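Local coordinates for protein perosamine synthetase (Caulobacter crescentus, PDB 3BN1) that catalyses the pyridoxal-phosphate-dependent transfer of an amino group from L-glutamate to GDP-4-keto-6-deoxy-D-mannose, making GDP-perosamine for the O-antigen of bacterial lipopolysaccharide, at residues T31-V36 / T235-A240; R21-E26 / V36-V41; H55-N60 / K208-R213; A48-V53 / G170-S175. All blocks are in the same frame, centred on the assembly; numbering follows the deposited sequence. Where two conformers were deposited one is given.

Contacts 1 and 2 form one cluster, their centres 6 Å apart and Val36 common to both; Asn236 OD1 of contact 1 lies 3.0 Å from Phe39 N of contact 2. Contact 3, centred 15 Å from contact 1, docks a helix on the face of the large sheet at strand 55-59, its edge strand within the chain. Contact 4 lies 17 Å from contact 3, centre to centre, and meets it where Ala48 CB touches Ala56 CB at 3.9 Å. Helix 38-51 joins contact 2 to contact 4 and leads on to strand 55-59 of contact 3. Contact 1 borders the partner's 2-oxoglutarate pocket: its Ser35 packs on the pocket residue Phe185 of the second subunit.

Contact 1 of 4, residues T31-V36 / T235-A240; sequences TWISSV and TNIQAA
Ser34 O takes the backbone N-H of Asn236 in a bond of 2.7 Å between Asn236 N and Ser34 O, with the donor standing above the carbonyl plane. A first-turn N-H of helix 236-247 is thereby paired with the loop 31-36. The side chain of Asn236 adds a second tie: ND2 gives to Trp32 O at 3.2 Å, nearly straight at 166°, and the acceptor lies in the plane of the amide. A chi1 of -160° puts CG anti to the backbone N, on the side of the loop, while OD1 makes a weak bond to Ile40 N, so this one group joins three parts of the chain. Asn236 CB also packs on loop carbonyls, 3.3 Å from Ser34 O and 3.6 Å from Val36 O. On the apolar flank Ile33 and Ile237 lie side by side and point the same way, Ile33 CB 3.8 Å from Ile237 CD1. Thr235 CB sits 3.7 Å from Ile33 O. The loop also looks across the dimer: Ser34 OG bonds to Gly193 O and Ser35 OG to Glu194 OE2, both of the second subunit. At the helix start Gln238 N gives to Thr235 OG1 at 2.9 Å, and Thr235 N gives to Gln238 OE1 at 3.0 Å. This reciprocal pair is a capping box, set here at the subunit interface of a pyridoxal-phosphate aminotransferase.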
loop_
_atom_site.group_PDB
_atom_site.type_symbol
_atom_site.label_atom_id
_atom_site.label_comp_id
_atom_site.label_asym_id
_atom_site.label_seq_id
_atom_site.Cartn_x
_atom_site.Cartn_y
_atom_site.Cartn_z
ATOM N N THR A 31 -21.338 0.263 -5.323
ATOM C CA THR A 31 -20.155 0.714 -6.060
ATOM C C THR A 31 -19.040 1.343 -5.224
ATOM O O THR A 31 -17.990 1.653 -5.778
ATOM C CB THR A 31 -20.528 1.448 -7.364
ATOM O OG1 THR A 31 -21.127 2.709 -7.049
ATOM C CG2 THR A 31 -21.515 0.598 -8.180
ATOM N N TRP A 32 -19.230 1.479 -3.907
ATOM C CA TRP A 32 -18.211 2.058 -2.999
ATOM C C TRP A 32 -17.059 1.016 -2.766
ATOM O O TRP A 32 -17.090 0.262 -1.798
ATOM C CB TRP A 32 -18.801 2.388 -1.628
ATOM C CG TRP A 32 -19.662 3.503 -1.785
ATOM C CD1 TRP A 32 -21.008 3.479 -1.876
ATOM C CD2 TRP A 32 -19.248 4.827 -2.077
ATOM N NE1 TRP A 32 -21.469 4.736 -2.124
ATOM C CE2 TRP A 32 -20.404 5.584 -2.258
ATOM C CE3 TRP A 32 -18.005 5.460 -2.138
ATOM C CZ2 TRP A 32 -20.367 6.959 -2.476
ATOM C CZ3 TRP A 32 -17.965 6.817 -2.382
ATOM C CH2 TRP A 32 -19.138 7.555 -2.545
ATOM N N ILE A 33 -16.134 0.854 -3.705
ATOM C CA ILE A 33 -15.087 -0.197 -3.583
ATOM C C ILE A 33 -13.644 0.383 -3.438
ATOM O O ILE A 33 -12.623 -0.320 -3.322
ATOM C CB ILE A 33 -15.200 -1.148 -4.808
ATOM C CG1 ILE A 33 -14.751 -0.417 -6.099
ATOM C CG2 ILE A 33 -16.618 -1.765 -4.920
ATOM C CD1 ILE A 33 -14.253 -1.371 -7.267
ATOM N N SER A 34 -13.577 1.704 -3.404
ATOM C CA SER A 34 -12.299 2.421 -3.277
ATOM C C SER A 34 -12.064 2.849 -1.820
ATOM O O SER A 34 -12.726 2.366 -0.895
ATOM C CB SER A 34 -12.252 3.602 -4.271
ATOM O OG SER A 34 -10.949 4.147 -4.430
ATOM N N SER A 35 -11.127 3.768 -1.648
ATOM C CA SER A 35 -10.732 4.238 -0.349
ATOM C C SER A 35 -11.586 5.313 0.257
ATOM O O SER A 35 -11.075 6.121 1.030
ATOM C CB SER A 35 -9.260 4.628 -0.289
ATOM O OG SER A 35 -9.003 5.504 -1.365
ATOM N N VAL A 36 -12.882 5.287 -0.036
ATOM C CA VAL A 36 -13.815 6.184 0.631
ATOM C C VAL A 36 -15.042 5.325 0.842
ATOM O O VAL A 36 -15.309 4.423 0.029
ATOM C CB VAL A 36 -14.165 7.527 -0.105
ATOM C CG1 VAL A 36 -12.940 8.218 -0.645
ATOM C CG2 VAL A 36 -15.227 7.347 -1.180
ATOM N N THR A 235 -9.036 0.214 1.396
ATOM C CA THR A 235 -10.266 0.262 0.628
ATOM C C THR A 235 -11.512 0.006 1.522
ATOM O O THR A 235 -11.428 -0.580 2.629
ATOM C CB THR A 235 -10.331 -0.794 -0.481
ATOM O OG1 THR A 235 -10.260 -2.156 0.056
ATOM C CG2 THR A 235 -9.288 -0.479 -1.521
ATOM N N ASN A 236 -12.673 0.435 1.025
ATOM C CA ASN A 236 -13.936 0.228 1.725
ATOM C C ASN A 236 -14.199 -1.272 1.758
ATOM O O ASN A 236 -14.836 -1.759 2.693
ATOM C CB ASN A 236 -15.085 0.938 0.978
ATOM C CG ASN A 236 -16.340 1.187 1.857
ATOM O OD1 ASN A 236 -16.254 1.537 3.040
ATOM N ND2 ASN A 236 -17.518 1.073 1.234
ATOM N N ILE A 237 -13.754 -2.005 0.738
ATOM C CA ILE A 237 -13.925 -3.468 0.708
ATOM C C ILE A 237 -13.103 -4.128 1.834
ATOM O O ILE A 237 -13.641 -4.937 2.587
ATOM C CB ILE A 237 -13.494 -4.100 -0.698
ATOM C CG1 ILE A 237 -14.640 -3.887 -1.733
ATOM C CG2 ILE A 237 -13.204 -5.606 -0.491
ATOM C CD1 ILE A 237 -14.452 -4.467 -3.158
ATOM N N GLN A 238 -11.835 -3.726 1.992
ATOM C CA GLN A 238 -11.012 -4.267 3.072
ATOM C C GLN A 238 -11.631 -3.880 4.422
ATOM O O GLN A 238 -11.625 -4.664 5.355
ATOM C CB GLN A 238 -9.572 -3.697 3.030
ATOM C CG GLN A 238 -8.727 -4.121 1.805
ATOM C CD GLN A 238 -7.663 -3.084 1.428
ATOM O OE1 GLN A 238 -7.844 -2.357 0.470
ATOM N NE2 GLN A 238 -6.590 -3.008 2.192
ATOM N N ALA A 239 -12.145 -2.659 4.548
ATOM C CA ALA A 239 -12.718 -2.245 5.851
ATOM C C ALA A 239 -13.994 -3.044 6.142
ATOM O O ALA A 239 -14.351 -3.317 7.305
ATOM C CB ALA A 239 -13.035 -0.725 5.906
ATOM N N ALA A 240 -14.714 -3.374 5.076
ATOM C CA ALA A 240 -15.947 -4.135 5.256
ATOM C C ALA A 240 -15.588 -5.499 5.861
ATOM O O ALA A 240 -16.133 -5.898 6.896
ATOM C CB ALA A 240 -16.753 -4.229 3.947
#

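Contact 2 of 4, residues R21-E26 / V36-V41; sequences RDYVLE and VGRFIV
Phe39 drives the outer end of its ring against the base of Tyr23: Phe39 CZ lies 3.5 Å from Tyr23 CB, and Phe39 CE1 is equally near Tyr23 CG. The planes are only 24° apart, yet the rings, centroids 5.2 Å apart, are slid until they barely overlap. Phe39 CE2 also comes within 3.3 Å of Tyr23 O, so the ring abuts helical backbone too. Asn236 and Ala240 of helix 236-247 pack on Phe39 as well, making this the buried part. Helices 20-30 and 38-51 are joined by loop 31-37, and the contact closes that helix-loop-helix unit; Gly37 is the N-cap of the second. Toward solvent the contact turns polar. Glu26 CG is anti to the backbone N (chi1 180°) and the chain beyond stays extended, which carries the carboxylate to a salt bridge of 2.9 Å between Glu26 OE1 and Arg38 NH1. The two side chains cross at about a right angle, the carboxylate and guanidinium planes 51° apart. Arg38 is shared, since its NE pairs with Glu42. The loose part is Arg38 NH2 over one face of the Tyr23 ring; with Arg38 CZ 5.3 Å from the ring centroid, the cation-pi attraction is at most weak.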
loop_
_atom_site.group_PDB
_atom_site.type_symbol
_atom_site.label_atom_id
_atom_site.label_comp_id
_atom_site.label_asym_id
_atom_site.label_seq_id
_atom_site.Cartn_x
_atom_site.Cartn_y
_atom_site.Cartn_z
ATOM N N ARG A 21 -18.912 -11.422 3.681
ATOM C CA ARG A 21 -19.526 -11.562 2.381
ATOM C C ARG A 21 -20.598 -10.500 2.285
ATOM O O ARG A 21 -20.551 -9.636 1.414
ATOM C CB ARG A 21 -20.090 -12.966 2.209
ATOM C CG ARG A 21 -20.251 -13.454 0.784
ATOM C CD ARG A 21 -21.361 -14.565 0.703
ATOM N NE ARG A 21 -21.214 -15.490 -0.435
ATOM C CZ ARG A 21 -22.168 -15.720 -1.333
ATOM N NH1 ARG A 21 -21.973 -16.533 -2.372
ATOM N NH2 ARG A 21 -23.343 -15.131 -1.178
ATOM N N ASP A 22 -21.545 -10.503 3.210
ATOM C CA ASP A 22 -22.581 -9.475 3.173
ATOM C C ASP A 22 -22.049 -8.044 3.000
ATOM O O ASP A 22 -22.493 -7.320 2.090
ATOM C CB ASP A 22 -23.614 -9.635 4.318
ATOM C CG ASP A 22 -24.508 -8.389 4.511
ATOM O OD1 ASP A 22 -25.357 -8.065 3.652
ATOM O OD2 ASP A 22 -24.392 -7.719 5.558
ATOM N N TYR A 23 -21.127 -7.619 3.864
ATOM C CA TYR A 23 -20.607 -6.261 3.805
ATOM C C TYR A 23 -19.885 -5.983 2.486
ATOM O O TYR A 23 -20.081 -4.949 1.836
ATOM C CB TYR A 23 -19.698 -6.013 5.002
ATOM C CG TYR A 23 -20.365 -5.988 6.362
ATOM C CD1 TYR A 23 -21.705 -6.250 6.508
ATOM C CD2 TYR A 23 -19.645 -5.739 7.517
ATOM C CE1 TYR A 23 -22.295 -6.213 7.765
ATOM C CE2 TYR A 23 -20.199 -5.752 8.747
ATOM C CZ TYR A 23 -21.554 -5.950 8.872
ATOM O OH TYR A 23 -22.197 -5.904 10.092
ATOM N N VAL A 24 -19.086 -6.947 2.040
ATOM C CA VAL A 24 -18.426 -6.774 0.770
ATOM C C VAL A 24 -19.403 -6.626 -0.391
ATOM O O VAL A 24 -19.284 -5.713 -1.229
ATOM C CB VAL A 24 -17.437 -7.935 0.528
ATOM C CG1 VAL A 24 -17.017 -7.842 -0.929
ATOM C CG2 VAL A 24 -16.223 -7.717 1.495
ATOM N N LEU A 25 -20.375 -7.533 -0.444
ATOM C CA LEU A 25 -21.389 -7.473 -1.505
ATOM C C LEU A 25 -22.048 -6.084 -1.505
ATOM O O LEU A 25 -22.431 -5.522 -2.546
ATOM C CB LEU A 25 -22.429 -8.571 -1.263
ATOM C CG LEU A 25 -22.012 -9.896 -1.904
ATOM C CD1 LEU A 25 -23.134 -10.915 -1.721
ATOM C CD2 LEU A 25 -21.569 -9.797 -3.423
ATOM N N GLU A 26 -22.226 -5.519 -0.319
ATOM C CA GLU A 26 -22.819 -4.180 -0.257
ATOM C C GLU A 26 -21.910 -3.169 -0.935
ATOM O O GLU A 26 -22.393 -2.252 -1.632
ATOM C CB GLU A 26 -23.078 -3.749 1.186
ATOM C CG GLU A 26 -23.698 -2.344 1.260
ATOM C CD GLU A 26 -23.687 -1.759 2.667
ATOM O OE1 GLU A 26 -23.958 -2.549 3.612
ATOM O OE2 GLU A 26 -23.345 -0.556 2.814
ATOM N N VAL A 36 -12.882 5.287 -0.036
ATOM C CA VAL A 36 -13.815 6.184 0.631
ATOM C C VAL A 36 -15.042 5.325 0.842
ATOM O O VAL A 36 -15.309 4.423 0.029
ATOM C CB VAL A 36 -14.165 7.527 -0.105
ATOM C CG1 VAL A 36 -12.940 8.218 -0.645
ATOM C CG2 VAL A 36 -15.227 7.347 -1.180
ATOM N N GLY A 37 -15.711 5.547 1.974
ATOM C CA GLY A 37 -16.965 4.860 2.306
ATOM C C GLY A 37 -17.266 4.531 3.793
ATOM O O GLY A 37 -16.405 4.627 4.665
ATOM N N ARG A 38 -18.501 4.103 4.057
ATOM C CA ARG A 38 -19.002 3.771 5.399
ATOM C C ARG A 38 -18.128 2.802 6.202
ATOM O O ARG A 38 -17.815 3.011 7.385
ATOM C CB ARG A 38 -20.457 3.214 5.351
ATOM C CG ARG A 38 -20.607 1.671 5.663
ATOM C CD ARG A 38 -22.034 0.999 5.781
ATOM N NE ARG A 38 -22.009 -0.046 6.825
ATOM C CZ ARG A 38 -22.873 -1.057 6.979
ATOM N NH1 ARG A 38 -23.899 -1.187 6.153
ATOM N NH2 ARG A 38 -22.730 -1.956 7.961
ATOM N N PHE A 39 -17.805 1.682 5.587
ATOM C CA PHE A 39 -17.045 0.676 6.327
ATOM C C PHE A 39 -15.742 1.217 6.909
ATOM O O PHE A 39 -15.368 0.891 8.049
ATOM C CB PHE A 39 -16.850 -0.534 5.433
ATOM C CG PHE A 39 -18.143 -1.246 5.114
ATOM C CD1 PHE A 39 -18.922 -1.820 6.128
ATOM C CD2 PHE A 39 -18.577 -1.388 3.817
ATOM C CE1 PHE A 39 -20.073 -2.528 5.839
ATOM C CE2 PHE A 39 -19.730 -2.085 3.530
ATOM C CZ PHE A 39 -20.486 -2.641 4.542
ATOM N N ILE A 40 -15.033 2.030 6.125
ATOM C CA ILE A 40 -13.775 2.608 6.620
ATOM C C ILE A 40 -13.976 3.348 7.971
ATOM O O ILE A 40 -13.300 3.110 9.013
ATOM C CB ILE A 40 -13.055 3.469 5.517
ATOM C CG1 ILE A 40 -13.045 2.731 4.181
ATOM C CG2 ILE A 40 -11.637 3.778 5.955
ATOM C CD1 ILE A 40 -12.254 3.434 3.076
ATOM N N VAL A 41 -14.921 4.271 7.966
ATOM C CA VAL A 41 -15.161 5.029 9.171
ATOM C C VAL A 41 -15.705 4.090 10.294
ATOM O O VAL A 41 -15.358 4.241 11.477
ATOM C CB VAL A 41 -16.134 6.175 8.804
ATOM C CG1 VAL A 41 -17.526 5.609 8.548
ATOM C CG2 VAL A 41 -16.102 7.298 9.826
#

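Contact 3 of 4, residues H55-N60 / K208-R213; sequences HAIACN and KMRLLR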
loop_
_atom_site.group_PDB
_atom_site.type_symbol
_atom_site.label_atom_id
_atom_site.label_comp_id
_atom_site.label_asym_id
_atom_site.label_seq_id
_atom_site.Cartn_x
_atom_site.Cartn_y
_atom_site.Cartn_z
ATOM N N HIS A 55 -8.283 7.358 18.558
ATOM C CA HIS A 55 -8.223 7.286 17.108
ATOM C C HIS A 55 -7.732 5.993 16.549
ATOM O O HIS A 55 -6.853 5.355 17.122
ATOM C CB HIS A 55 -7.269 8.349 16.609
ATOM C CG HIS A 55 -7.437 9.676 17.279
ATOM N ND1 HIS A 55 -8.425 10.567 16.916
ATOM C CD2 HIS A 55 -6.720 10.278 18.261
ATOM C CE1 HIS A 55 -8.345 11.641 17.689
ATOM N NE2 HIS A 55 -7.298 11.505 18.484
ATOM N N ALA A 56 -8.225 5.690 15.366
ATOM C CA ALA A 56 -7.699 4.533 14.637
ATOM C C ALA A 56 -7.686 4.934 13.155
ATOM O O ALA A 56 -8.673 5.471 12.610
ATOM C CB ALA A 56 -8.483 3.306 14.884
ATOM N N ILE A 57 -6.529 4.752 12.547
ATOM C CA ILE A 57 -6.258 5.106 11.150
ATOM C C ILE A 57 -5.978 3.868 10.316
ATOM O O ILE A 57 -4.937 3.221 10.469
ATOM C CB ILE A 57 -5.034 6.102 11.093
ATOM C CG1 ILE A 57 -5.281 7.423 11.865
ATOM C CG2 ILE A 57 -4.736 6.506 9.617
ATOM C CD1 ILE A 57 -4.965 7.429 13.399
ATOM N N ALA A 58 -6.952 3.502 9.477
ATOM C CA ALA A 58 -6.922 2.321 8.629
ATOM C C ALA A 58 -5.959 2.550 7.464
ATOM O O ALA A 58 -5.995 3.568 6.785
ATOM C CB ALA A 58 -8.293 2.064 8.085
ATOM N N CYS A 59 -5.101 1.580 7.225
ATOM C CA CYS A 59 -4.041 1.682 6.180
ATOM C C CYS A 59 -4.106 0.451 5.294
ATOM O O CYS A 59 -4.749 -0.554 5.628
ATOM C CB CYS A 59 -2.721 1.584 6.959
ATOM S SG CYS A 59 -2.423 3.003 8.067
ATOM N N ASN A 60 -3.369 0.478 4.204
ATOM C CA ASN A 60 -3.419 -0.675 3.341
ATOM C C ASN A 60 -2.676 -1.935 3.767
ATOM O O ASN A 60 -2.907 -2.999 3.210
ATOM C CB ASN A 60 -3.192 -0.309 1.882
ATOM C CG ASN A 60 -1.926 0.501 1.665
ATOM O OD1 ASN A 60 -1.593 0.842 0.532
ATOM N ND2 ASN A 60 -1.238 0.844 2.738
ATOM N N LYS A 208 -1.945 14.199 11.524
ATOM C CA LYS A 208 -0.776 14.169 10.651
ATOM C C LYS A 208 -0.748 12.826 9.901
ATOM O O LYS A 208 -0.348 12.754 8.750
ATOM C CB LYS A 208 0.470 14.242 11.532
ATOM C CG LYS A 208 1.412 15.390 11.278
ATOM C CD LYS A 208 2.021 15.907 12.614
ATOM C CE LYS A 208 1.908 14.907 13.789
ATOM N NZ LYS A 208 2.425 15.350 15.140
ATOM N N MET A 209 -1.130 11.760 10.601
ATOM C CA MET A 209 -1.197 10.415 10.061
ATOM C C MET A 209 -2.266 10.408 8.974
ATOM O O MET A 209 -2.011 9.853 7.894
ATOM C CB MET A 209 -1.528 9.413 11.167
ATOM C CG MET A 209 -0.342 9.029 12.080
ATOM S SD MET A 209 -0.956 8.168 13.577
ATOM C CE MET A 209 0.583 7.833 14.523
ATOM N N ARG A 210 -3.438 11.021 9.213
ATOM C CA ARG A 210 -4.422 11.027 8.140
ATOM C C ARG A 210 -3.934 11.889 6.956
ATOM O O ARG A 210 -4.163 11.544 5.783
ATOM C CB ARG A 210 -5.821 11.443 8.614
ATOM C CG ARG A 210 -6.173 10.956 10.014
ATOM C CD ARG A 210 -7.692 10.726 10.163
ATOM N NE ARG A 210 -8.097 10.002 11.383
ATOM C CZ ARG A 210 -8.477 8.722 11.410
ATOM N NH1 ARG A 210 -8.804 8.190 12.573
ATOM N NH2 ARG A 210 -8.580 7.977 10.296
ATOM N N LEU A 211 -3.220 12.971 7.271
ATOM C CA LEU A 211 -2.648 13.833 6.233
ATOM C C LEU A 211 -1.717 13.037 5.288
ATOM O O LEU A 211 -1.848 13.083 4.044
ATOM C CB LEU A 211 -1.854 14.975 6.876
ATOM C CG LEU A 211 -1.348 15.954 5.785
ATOM C CD1 LEU A 211 -2.425 16.612 4.936
ATOM C CD2 LEU A 211 -0.536 17.004 6.516
ATOM N N LEU A 212 -0.763 12.334 5.887
ATOM C CA LEU A 212 0.210 11.518 5.097
ATOM C C LEU A 212 -0.405 10.337 4.381
ATOM O O LEU A 212 -0.035 10.007 3.264
ATOM C CB LEU A 212 1.285 10.962 6.021
ATOM C CG LEU A 212 2.225 12.027 6.614
ATOM C CD1 LEU A 212 2.913 11.480 7.889
ATOM C CD2 LEU A 212 3.307 12.447 5.544
ATOM N N ARG A 213 -1.351 9.702 5.038
ATOM C CA ARG A 213 -2.031 8.533 4.467
ATOM C C ARG A 213 -2.683 8.886 3.145
ATOM O O ARG A 213 -2.671 8.090 2.209
ATOM C CB ARG A 213 -3.110 8.039 5.432
ATOM C CG ARG A 213 -3.804 6.766 4.885
ATOM C CD ARG A 213 -4.909 6.283 5.799
ATOM N NE ARG A 213 -5.972 7.277 5.912
ATOM C CZ ARG A 213 -7.089 7.122 6.640
ATOM N NH1 ARG A 213 -7.389 6.000 7.330
ATOM N NH2 ARG A 213 -7.940 8.135 6.687
#
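Ile57 crosses Arg210 and Arg213 obliquely, one branch over each guanidinium. Ile57 CG1 lies over the centre of the Arg210 guanidinium, 3.5 Å from Arg210 CZ. Ile57 CG2 stands over a face of the Arg213 guanidinium, 3.5 Å from Arg213 NH1. Beyond them Ile57 CD1 meets Met209 SD at 4.1 Å, the two side chains crossing at about a right angle. His55, Ile57 and Cys59 pair with strand 196-200, so the carbonyls of Ala56 and Ala58 face the outer edge of strand 55-59, outermost in the chain's sheet. The two arginines take these carbonyls and Glu44 takes Ala58 N, so side chains serve the edge where a further strand would pair. Arg210 NH1 gives to Ala56 O at 2.7 Å, coming from well above the carbonyl plane, with the oxygen tilted 20° from the guanidinium. Arg213 NH1 approaches Ala58 O differently: the bond is 2.9 Å, it uses a lone pair in the carbonyl plane, and the oxygen lies in the guanidinium plane. The Arg213 chain is extended through CD and then bends at chi3 (63°), which brings NE round. Arg213 NH2 sits at the edge of the Arg210 guanidinium. Such close like charges would be costly on their own, but Glu44 OE2 forms salt bridges with Arg210 NH2 and Arg213 NH1, probably offsetting the repulsion. Strand 55-59 and the helix segment run nearly parallel, at 13°, their axes 9.4 Å apart. Helix 203-213 packs on the sheet face at its edge strand, with Met209 touching Ile198 of strand 196-200 and, like Leu212, reaching helix 62-72.

Contact 4 of 4, residues A48-V53 / G170-S175; sequences ADYCGV and GKKSGS
Lys172 lays its side chain across Tyr50 at about a right angle. Bends at chi2 and chi4 (-94° and 70°) carry the chain over, and Lys172 NZ ends above one ring face, offset toward the rim and 3.4 Å from Tyr50 CE1. Lys172 NZ also donates to Tyr50 O at 3.0 Å. Nearer the backbone, Lys172 CB rests 3.6 Å from Cys51 O. Next comes Ser173, whose carbonyl O lies 3.7 Å from Cys51 SG, while its OG bonds to Ala163 O. Gly174 follows at the third place of a type II turn, where the backbone angles themselves call for glycine and Cys51 SG lies on the side a CB would take; its O bonds to Thr199. Lys172 O is held twice, by Ser175 N, which closes the turn, and by Ser175 OG at 2.6 Å; Ser175 CB meets Val53 CG1 at 3.7 Å. A water donates to Cys51 O and Ser175 OG and accepts from Lys172 N. Helix 38-51 ends in a Schellman motif at Gly52. The ammonium thus faces an aromatic ring and a last-turn helix carbonyl, where the helix dipole would favour positive charge, so cation-pi attraction and hydrogen bonding probably reinforce each other.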
loop_
_atom_site.group_PDB
_atom_site.type_symbol
_atom_site.label_atom_id
_atom_site.label_comp_id
_atom_site.label_asym_id
_atom_site.label_seq_id
_atom_site.Cartn_x
_atom_site.Cartn_y
_atom_site.Cartn_z
ATOM N N ALA A 48 -11.111 1.518 17.280
ATOM C CA ALA A 48 -10.617 2.437 18.271
ATOM C C ALA A 48 -11.279 2.138 19.627
ATOM O O ALA A 48 -10.636 2.191 20.681
ATOM C CB ALA A 48 -10.938 3.849 17.806
ATOM N N ASP A 49 -12.568 1.861 19.587
ATOM C CA ASP A 49 -13.305 1.483 20.791
ATOM C C ASP A 49 -12.801 0.132 21.301
ATOM O O ASP A 49 -12.628 -0.067 22.493
ATOM C CB ASP A 49 -14.826 1.295 20.512
ATOM C CG ASP A 49 -15.494 2.537 19.946
ATOM O OD1 ASP A 49 -14.995 3.673 20.143
ATOM O OD2 ASP A 49 -16.560 2.351 19.315
ATOM N N TYR A 50 -12.574 -0.826 20.422
ATOM C CA TYR A 50 -12.124 -2.114 20.924
ATOM C C TYR A 50 -10.803 -1.987 21.630
ATOM O O TYR A 50 -10.597 -2.583 22.683
ATOM C CB TYR A 50 -12.066 -3.092 19.795
ATOM C CG TYR A 50 -11.641 -4.459 20.242
ATOM C CD1 TYR A 50 -12.466 -5.253 21.024
ATOM C CD2 TYR A 50 -10.374 -4.937 19.921
ATOM C CE1 TYR A 50 -12.056 -6.549 21.409
ATOM C CE2 TYR A 50 -9.966 -6.225 20.272
ATOM C CZ TYR A 50 -10.809 -7.016 21.039
ATOM O OH TYR A 50 -10.384 -8.270 21.435
ATOM N N CYS A 51 -9.939 -1.144 21.094
ATOM C CA CYS A 51 -8.673 -0.867 21.754
ATOM C C CYS A 51 -8.734 0.148 22.887
ATOM O O CYS A 51 -7.736 0.363 23.593
ATOM C CB CYS A 51 -7.643 -0.347 20.745
ATOM S SG CYS A 51 -7.233 -1.733 19.624
ATOM N N GLY A 52 -9.866 0.818 23.017
ATOM C CA GLY A 52 -10.007 1.799 24.079
ATOM C C GLY A 52 -9.199 3.072 23.811
ATOM O O GLY A 52 -8.781 3.765 24.737
ATOM N N VAL A 53 -9.084 3.488 22.560
ATOM C CA VAL A 53 -8.306 4.711 22.327
ATOM C C VAL A 53 -9.171 5.651 21.532
ATOM O O VAL A 53 -10.227 5.244 21.038
ATOM C CB VAL A 53 -7.051 4.433 21.464
ATOM C CG1 VAL A 53 -6.054 3.565 22.161
ATOM C CG2 VAL A 53 -7.450 3.850 20.131
ATOM N N GLY A 170 -4.724 -4.164 32.479
ATOM C CA GLY A 170 -6.030 -3.567 32.219
ATOM C C GLY A 170 -6.247 -2.782 30.931
ATOM O O GLY A 170 -7.304 -2.148 30.732
ATOM N N LYS A 171 -5.233 -2.825 30.073
ATOM C CA LYS A 171 -5.249 -2.061 28.816
ATOM C C LYS A 171 -5.076 -2.991 27.641
ATOM O O LYS A 171 -4.342 -3.959 27.735
ATOM C CB LYS A 171 -4.072 -1.100 28.862
ATOM C CG LYS A 171 -4.201 -0.047 30.028
ATOM C CD LYS A 171 -3.087 0.977 29.825
ATOM C CE LYS A 171 -3.656 2.391 29.770
ATOM N NZ LYS A 171 -3.529 2.935 28.393
ATOM N N LYS A 172 -5.727 -2.670 26.539
ATOM C CA LYS A 172 -5.639 -3.468 25.328
ATOM C C LYS A 172 -4.344 -3.123 24.587
ATOM O O LYS A 172 -3.824 -2.012 24.754
ATOM C CB LYS A 172 -6.817 -3.060 24.451
ATOM C CG LYS A 172 -8.058 -3.894 24.784
ATOM C CD LYS A 172 -8.217 -5.120 23.902
ATOM C CE LYS A 172 -9.403 -5.928 24.436
ATOM N NZ LYS A 172 -10.682 -5.171 24.166
ATOM N N SER A 173 -3.815 -4.066 23.797
ATOM C CA SER A 173 -2.665 -3.759 22.910
ATOM C C SER A 173 -3.181 -2.547 22.084
ATOM O O SER A 173 -4.382 -2.413 21.813
ATOM C CB SER A 173 -2.450 -4.910 21.900
ATOM O OG SER A 173 -3.725 -5.276 21.367
ATOM N N GLY A 174 -2.279 -1.650 21.717
ATOM C CA GLY A 174 -2.636 -0.500 20.927
ATOM C C GLY A 174 -2.855 0.758 21.738
ATOM O O GLY A 174 -2.759 1.854 21.170
ATOM N N SER A 175 -3.096 0.625 23.043
ATOM C CA SER A 175 -3.374 1.819 23.875
ATOM C C SER A 175 -2.187 2.196 24.721
ATOM O O SER A 175 -2.317 3.136 25.534
ATOM C CB SER A 175 -4.522 1.548 24.895
ATOM O OG SER A 175 -4.235 0.406 25.685
HETATM O O HOH W 1 -7.222 0.009 26.667
#